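Local coordinates for putative O-methyltransferase (PDB 3TFW), which probably transfers a methyl group from S-adenosylmethionine to an oxygen of its substrate, at residues A22-D27 against V47-G52; H38-P43 against A101-E106; W155-S160 against G198-L203. One frame throughout, in Å; residues are numbered along the deposited sequence.

Interaction 1 (A22-D27 against V47-G52)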
# COMPACT_ATOMS: atom_id res chain seq x y z
N ALA A 22 -12.80 -11.69 -6.86
CA ALA A 22 -13.77 -10.60 -6.86
C ALA A 22 -13.28 -9.34 -7.57
O ALA A 22 -14.05 -8.69 -8.27
CB ALA A 22 -14.21 -10.28 -5.43
N LEU A 23 -12.00 -9.01 -7.39
CA LEU A 23 -11.48 -7.71 -7.82
C LEU A 23 -10.62 -7.69 -9.09
O LEU A 23 -10.66 -6.72 -9.86
CB LEU A 23 -10.70 -7.06 -6.67
CG LEU A 23 -11.52 -6.73 -5.41
CD1 LEU A 23 -10.59 -6.28 -4.28
CD2 LEU A 23 -12.56 -5.66 -5.71
N ILE A 24 -9.84 -8.75 -9.30
CA ILE A 24 -8.86 -8.75 -10.37
C ILE A 24 -9.27 -9.65 -11.55
O ILE A 24 -9.50 -10.84 -11.37
CB ILE A 24 -7.46 -9.15 -9.84
CG1 ILE A 24 -7.08 -8.25 -8.65
CG2 ILE A 24 -6.43 -9.11 -10.97
CD1 ILE A 24 -5.89 -8.74 -7.83
N PRO A 25 -9.35 -9.07 -12.77
CA PRO A 25 -9.81 -9.88 -13.89
C PRO A 25 -8.80 -10.95 -14.30
O PRO A 25 -7.59 -10.77 -14.10
CB PRO A 25 -10.00 -8.86 -15.01
CG PRO A 25 -9.07 -7.75 -14.68
CD PRO A 25 -8.98 -7.70 -13.18
N GLY A 26 -9.29 -12.06 -14.85
CA GLY A 26 -8.42 -13.11 -15.35
C GLY A 26 -7.52 -12.58 -16.45
O GLY A 26 -7.90 -11.71 -17.23
N ASP A 27 -6.30 -13.09 -16.51
CA ASP A 27 -5.36 -12.62 -17.50
C ASP A 27 -4.58 -13.79 -18.09
O ASP A 27 -3.73 -14.36 -17.41
CB ASP A 27 -4.44 -11.55 -16.90
CG ASP A 27 -3.74 -10.73 -17.96
OD1 ASP A 27 -3.11 -11.32 -18.86
OD2 ASP A 27 -3.82 -9.48 -17.90
N VAL A 47 5.35 -12.49 -7.01
CA VAL A 47 4.31 -11.88 -6.16
C VAL A 47 2.93 -12.48 -6.47
O VAL A 47 2.70 -12.99 -7.57
CB VAL A 47 4.27 -10.34 -6.27
CG1 VAL A 47 5.59 -9.73 -5.79
CG2 VAL A 47 3.92 -9.88 -7.69
N ALA A 48 2.03 -12.43 -5.49
CA ALA A 48 0.64 -12.82 -5.69
C ALA A 48 -0.05 -11.77 -6.57
O ALA A 48 0.41 -10.63 -6.65
CB ALA A 48 -0.08 -12.95 -4.35
N ALA A 49 -1.15 -12.14 -7.23
CA ALA A 49 -1.81 -11.23 -8.18
C ALA A 49 -2.25 -9.91 -7.55
O ALA A 49 -2.21 -8.87 -8.20
CB ALA A 49 -3.01 -11.91 -8.85
N ASN A 50 -2.67 -9.94 -6.28
CA ASN A 50 -3.10 -8.71 -5.61
C ASN A 50 -1.92 -7.78 -5.33
O ASN A 50 -2.07 -6.56 -5.34
CB ASN A 50 -3.91 -9.00 -4.34
CG ASN A 50 -3.14 -9.80 -3.30
OD1 ASN A 50 -2.28 -10.61 -3.63
ND2 ASN A 50 -3.45 -9.58 -2.03
N GLN A 51 -0.75 -8.37 -5.08
CA GLN A 51 0.47 -7.58 -4.90
C GLN A 51 0.91 -6.96 -6.23
O GLN A 51 1.29 -5.80 -6.28
CB GLN A 51 1.59 -8.42 -4.29
CG GLN A 51 1.22 -9.05 -2.94
CD GLN A 51 2.27 -10.02 -2.43
OE1 GLN A 51 3.00 -10.64 -3.20
NE2 GLN A 51 2.35 -10.17 -1.10
N GLY A 52 0.84 -7.74 -7.31
CA GLY A 52 1.10 -7.20 -8.65
C GLY A 52 0.21 -6.02 -9.00
O GLY A 52 0.68 -4.99 -9.49
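A small van der Waals contact, one methyl on helix backbone, joins Ile24, in the link that follows helix 8-23, to the first turn of helix 49-62, where Ala49 and Asn50 receive it. Ile24 touches through a single atom, its terminal CD1. That methyl lies 3.6 Å from Asn50 CA and 3.7 Å from Ala49 O, so it rests on the backbone of the helical turn more than on side chains; Ala49 CB stands slightly farther off, 4.4 Å from Ile24 CD1. With CG1 anti to the carbonyl carbon (chi1 -54°) and the chain extended beyond it (chi2 167°), CD1 is carried forward onto the helix. In the class I O-methyltransferase fold, helices of the N-terminal region pack beside the Rossmann-like core, and here they also meet the second subunit. Asn50 turns its amide away from Ile24: ND2 donates to the carbonyl oxygen of Ala207 of the second subunit, while the backbone oxygen of Asn50 accepts from Thr206 OG1 of that subunit. Ile24 likewise packs on Ala205 of the second subunit and on Trp80 of its own chain. At the helix start, Ala48 N donates to Gln51 OE1 from above the amide carbonyl plane.

Interaction 2 (H38-P43 against A101-E106)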
# COMPACT_ATOMS: atom_id res chain seq x y z
N HIS A 38 7.49 -21.65 -13.80
CA HIS A 38 7.46 -22.96 -13.14
C HIS A 38 8.11 -24.02 -14.02
O HIS A 38 8.95 -24.78 -13.56
CB HIS A 38 6.03 -23.36 -12.79
CG HIS A 38 5.43 -22.56 -11.68
ND1 HIS A 38 4.07 -22.43 -11.50
CD2 HIS A 38 6.01 -21.82 -10.71
CE1 HIS A 38 3.84 -21.66 -10.45
NE2 HIS A 38 5.00 -21.27 -9.96
N ARG A 39 7.73 -24.05 -15.29
CA ARG A 39 8.32 -24.96 -16.27
C ARG A 39 9.85 -24.83 -16.33
O ARG A 39 10.57 -25.83 -16.39
CB ARG A 39 7.69 -24.73 -17.65
CG ARG A 39 8.20 -25.65 -18.76
CD ARG A 39 7.34 -25.54 -20.01
NE ARG A 39 5.92 -25.65 -19.68
CZ ARG A 39 5.02 -24.67 -19.81
NH1 ARG A 39 5.38 -23.49 -20.31
NH2 ARG A 39 3.76 -24.88 -19.46
N ALA A 40 10.35 -23.59 -16.28
CA ALA A 40 11.80 -23.36 -16.25
C ALA A 40 12.45 -23.71 -14.91
O ALA A 40 13.67 -23.63 -14.78
CB ALA A 40 12.13 -21.92 -16.65
N GLY A 41 11.65 -24.09 -13.92
CA GLY A 41 12.21 -24.49 -12.62
C GLY A 41 12.74 -23.35 -11.76
O GLY A 41 13.60 -23.56 -10.90
N LEU A 42 12.24 -22.14 -12.00
CA LEU A 42 12.66 -20.97 -11.23
C LEU A 42 12.19 -21.10 -9.78
O LEU A 42 11.16 -21.72 -9.53
CB LEU A 42 12.06 -19.70 -11.82
CG LEU A 42 12.42 -19.25 -13.24
CD1 LEU A 42 12.01 -17.80 -13.44
CD2 LEU A 42 13.90 -19.43 -13.52
N PRO A 43 12.94 -20.51 -8.82
CA PRO A 43 12.35 -20.39 -7.48
C PRO A 43 11.03 -19.63 -7.58
O PRO A 43 10.92 -18.65 -8.34
CB PRO A 43 13.39 -19.57 -6.70
CG PRO A 43 14.65 -19.66 -7.48
CD PRO A 43 14.26 -19.86 -8.91
N ALA A 101 17.35 -14.55 -16.63
CA ALA A 101 17.29 -13.52 -17.67
C ALA A 101 16.69 -14.06 -18.97
O ALA A 101 15.87 -13.40 -19.60
CB ALA A 101 18.65 -12.91 -17.93
N GLN A 102 17.08 -15.28 -19.34
CA GLN A 102 16.55 -15.95 -20.53
C GLN A 102 15.04 -16.13 -20.46
O GLN A 102 14.31 -15.80 -21.39
CB GLN A 102 17.24 -17.30 -20.72
CG GLN A 102 16.74 -18.10 -21.92
CD GLN A 102 17.28 -19.52 -21.97
OE1 GLN A 102 17.58 -20.13 -20.94
NE2 GLN A 102 17.39 -20.06 -23.18
N VAL A 103 14.57 -16.65 -19.34
CA VAL A 103 13.13 -16.85 -19.12
C VAL A 103 12.38 -15.52 -19.13
O VAL A 103 11.33 -15.37 -19.76
CB VAL A 103 12.89 -17.61 -17.80
CG1 VAL A 103 11.40 -17.71 -17.48
CG2 VAL A 103 13.52 -19.00 -17.87
N ALA A 104 12.93 -14.54 -18.41
CA ALA A 104 12.34 -13.20 -18.36
C ALA A 104 12.19 -12.56 -19.76
O ALA A 104 11.15 -11.96 -20.07
CB ALA A 104 13.15 -12.31 -17.43
N ARG A 105 13.22 -12.72 -20.59
CA ARG A 105 13.22 -12.15 -21.96
C ARG A 105 12.03 -12.70 -22.75
O ARG A 105 11.30 -11.95 -23.42
CB ARG A 105 14.53 -12.47 -22.71
CG ARG A 105 15.77 -11.78 -22.17
CD ARG A 105 16.96 -11.88 -23.12
NE ARG A 105 17.26 -13.25 -23.57
CZ ARG A 105 18.22 -14.01 -23.06
NH1 ARG A 105 19.00 -13.55 -22.10
NH2 ARG A 105 18.41 -15.24 -23.53
N GLU A 106 11.82 -14.00 -22.64
CA GLU A 106 10.70 -14.65 -23.30
C GLU A 106 9.34 -14.16 -22.80
O GLU A 106 8.43 -13.95 -23.59
CB GLU A 106 10.82 -16.17 -23.18
CG GLU A 106 11.99 -16.71 -24.01
CD GLU A 106 12.32 -18.16 -23.74
OE1 GLU A 106 11.67 -18.80 -22.88
OE2 GLU A 106 13.25 -18.68 -24.41
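The Schellman motif that ends helix 28-39 sets Ala40 and Leu42 against Val103 of helix 98-110, in a buried, wholly apolar contact between the segments. Val103 divides its two methyls between the two partners. Val103 CG2 meets Ala40 CB at 3.5 Å, tighter than a usual carbon-carbon contact; Val103 CG1 faces Leu42 CD1 at 4.1 Å, the leucine and valine reaching toward each other tip to tip. The valine torsion explains the split: at chi1 174° CG1 is anti to the backbone N, while CG2 lies beside that nitrogen. Gly41 takes a positive phi of 74° and its N bonds back to His38 O over 2.8 Å, turning the chain out of the helix; Ala40 and Leu42, on either side of the glycine in sequence, both point their CB atoms toward helix 98-110. Ala40 O ties the two elements a second time by accepting from His99 NE2. Leu42 also packs on His99 and His100, and Asn37 touches both Leu42 and Val103. Helix 98-110 follows strand 90-95 and leads to strand 117-121, so Val103 belongs to a beta-alpha-beta crossover of the Rossmann-like methyltransferase fold, on which the end of an N-terminal helix is seated.

Interaction 3 (W155-S160 against G198-L203)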
# COMPACT_ATOMS: atom_id res chain seq x y z
N TRP A 155 22.16 3.51 -4.11
CA TRP A 155 21.98 3.76 -5.55
C TRP A 155 20.58 4.27 -5.89
O TRP A 155 20.42 5.14 -6.75
CB TRP A 155 22.32 2.49 -6.36
CG TRP A 155 23.79 2.29 -6.49
CD1 TRP A 155 24.54 1.30 -5.93
CD2 TRP A 155 24.69 3.12 -7.23
NE1 TRP A 155 25.86 1.45 -6.28
CE2 TRP A 155 25.99 2.56 -7.07
CE3 TRP A 155 24.54 4.27 -8.01
CZ2 TRP A 155 27.12 3.12 -7.67
CZ3 TRP A 155 25.67 4.84 -8.60
CH2 TRP A 155 26.95 4.25 -8.43
N ALA A 156 19.57 3.73 -5.20
CA ALA A 156 18.18 4.19 -5.39
C ALA A 156 18.10 5.68 -5.08
O ALA A 156 17.50 6.45 -5.84
CB ALA A 156 17.19 3.40 -4.47
N LEU A 157 18.74 6.09 -3.98
CA LEU A 157 18.70 7.49 -3.57
C LEU A 157 19.43 8.38 -4.57
O LEU A 157 18.97 9.49 -4.87
CB LEU A 157 19.26 7.66 -2.15
CG LEU A 157 18.26 7.39 -1.03
CD1 LEU A 157 18.99 7.05 0.28
CD2 LEU A 157 17.27 8.55 -0.84
N ARG A 158 20.54 7.89 -5.09
CA ARG A 158 21.30 8.60 -6.10
C ARG A 158 20.45 8.87 -7.34
O ARG A 158 20.52 9.95 -7.91
CB ARG A 158 22.58 7.83 -6.45
CG ARG A 158 23.24 8.21 -7.79
CD ARG A 158 23.85 9.63 -7.78
NE ARG A 158 24.52 9.93 -9.04
CZ ARG A 158 23.92 10.40 -10.14
NH1 ARG A 158 22.61 10.62 -10.16
NH2 ARG A 158 24.64 10.63 -11.23
N TYR A 159 19.63 7.90 -7.74
CA TYR A 159 18.80 8.04 -8.93
C TYR A 159 17.33 8.30 -8.62
O TYR A 159 16.44 7.74 -9.28
CB TYR A 159 19.01 6.85 -9.88
CG TYR A 159 20.43 6.83 -10.46
CD1 TYR A 159 20.81 7.75 -11.43
CD2 TYR A 159 21.37 5.91 -10.01
CE1 TYR A 159 22.11 7.75 -11.96
CE2 TYR A 159 22.67 5.90 -10.53
CZ TYR A 159 23.02 6.83 -11.50
OH TYR A 159 24.30 6.84 -12.01
N SER A 160 17.10 9.17 -7.64
CA SER A 160 15.76 9.58 -7.22
C SER A 160 15.55 11.08 -7.44
O SER A 160 16.53 11.82 -7.60
CB SER A 160 15.56 9.29 -5.73
OG SER A 160 15.41 7.89 -5.52
N GLY A 198 15.41 4.54 7.95
CA GLY A 198 14.88 5.31 9.08
C GLY A 198 15.71 6.52 9.47
O GLY A 198 15.16 7.50 9.99
N ALA A 199 17.01 6.46 9.21
CA ALA A 199 17.95 7.52 9.60
C ALA A 199 18.20 8.54 8.49
O ALA A 199 18.91 9.53 8.69
CB ALA A 199 19.25 6.92 10.06
N GLU A 200 17.61 8.29 7.32
CA GLU A 200 17.76 9.16 6.15
C GLU A 200 16.68 10.24 6.09
O GLU A 200 15.52 9.94 5.82
CB GLU A 200 17.74 8.31 4.87
CG GLU A 200 17.84 9.10 3.57
CD GLU A 200 19.08 9.96 3.52
OE1 GLU A 200 20.20 9.39 3.46
OE2 GLU A 200 18.95 11.20 3.55
N PRO A 201 17.05 11.52 6.33
CA PRO A 201 16.06 12.60 6.29
C PRO A 201 15.42 12.81 4.91
O PRO A 201 14.31 13.34 4.82
CB PRO A 201 16.85 13.85 6.71
CG PRO A 201 18.27 13.50 6.49
CD PRO A 201 18.39 12.02 6.72
N ARG A 202 16.11 12.40 3.85
CA ARG A 202 15.56 12.48 2.49
C ARG A 202 14.43 11.46 2.24
O ARG A 202 13.84 11.46 1.17
CB ARG A 202 16.67 12.29 1.46
CG ARG A 202 17.64 13.48 1.35
CD ARG A 202 18.86 13.10 0.54
NE ARG A 202 18.53 12.79 -0.85
CZ ARG A 202 19.28 12.03 -1.65
NH1 ARG A 202 20.41 11.51 -1.19
NH2 ARG A 202 18.91 11.80 -2.90
N LEU A 203 14.16 10.59 3.22
CA LEU A 203 13.08 9.61 3.10
C LEU A 203 12.00 9.75 4.18
O LEU A 203 12.30 10.02 5.35
CB LEU A 203 13.64 8.18 3.12
CG LEU A 203 14.57 7.78 1.97
CD1 LEU A 203 15.19 6.42 2.25
CD2 LEU A 203 13.83 7.76 0.63
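The C-terminal parts of two helices and the links that follow them come together here, with Leu157 and Arg202 as the nearest backbone positions, their CA atoms 8.5 Å apart. Segment 155-160 holds the last turn of helix 149-158 and the two residues after it, Tyr159 being the first to leave helical geometry. Segment 198-203 runs from the C-terminal part of helix 185-199 through a type I beta turn, Glu200 to Leu203, closed by Leu203 N to Glu200 O, into strand 203-211. Leu157 meets all three partners, Glu200, Arg202 and Leu203. Leu157 CD2 reaches tip to tip toward Leu203 CD2, 3.8 Å away, and also sits over the centre of one face of the Arg202 guanidinium, 4.1 Å above its plane. The other branch, Leu157 CD1, lies against Glu200 CG at 4.0 Å, the two side chains coming from opposite directions. Arg202 arches over the leucine: its chain bends at chi3 (64°), bringing NH2 to Leu157 O at 3.0 Å in a weak hydrogen bond, bent to 132° at the hydrogen. Glu200 is itself drawn back onto the turn, where its OE2 uses the anti lone pair to accept from Arg202 N at 3.1 Å. The carboxylate thus braces the turn from which the arginine extends. On the sheet side, Leu203 packs on Ile166 of strand 165-169 and on Ala222 and Val224 of strand 217-224. The contact holds the end of helix 149-158 to the turn leading into 203-211, and the strand order 3-2-1-4-5-7-6, with 217-224 antiparallel between 165-169 and 203-211, marks the class I methyltransferase fold.

In the fold
Interactions 1 and 2 both involve the N-terminal helices, interaction 2 fixing one of them to helix 98-110 of the core, and they alternate along the chain, their centres 20 Å apart. Interaction 3 lies on the opposite side of the chain's centre, about 30 Å from interaction 1 and 32 Å from interaction 2 between centres. Interaction 2 is the most buried and purely apolar between its segments; interaction 1 is partly buried and pairs a methyl with helix backbone beside the second subunit. Interaction 3, also partly buried, adds a weak arginine-to-carbonyl bond to its leucine packing and lies near the antiparallel edge of the sheet, whereas interaction 2 attaches to the parallel part.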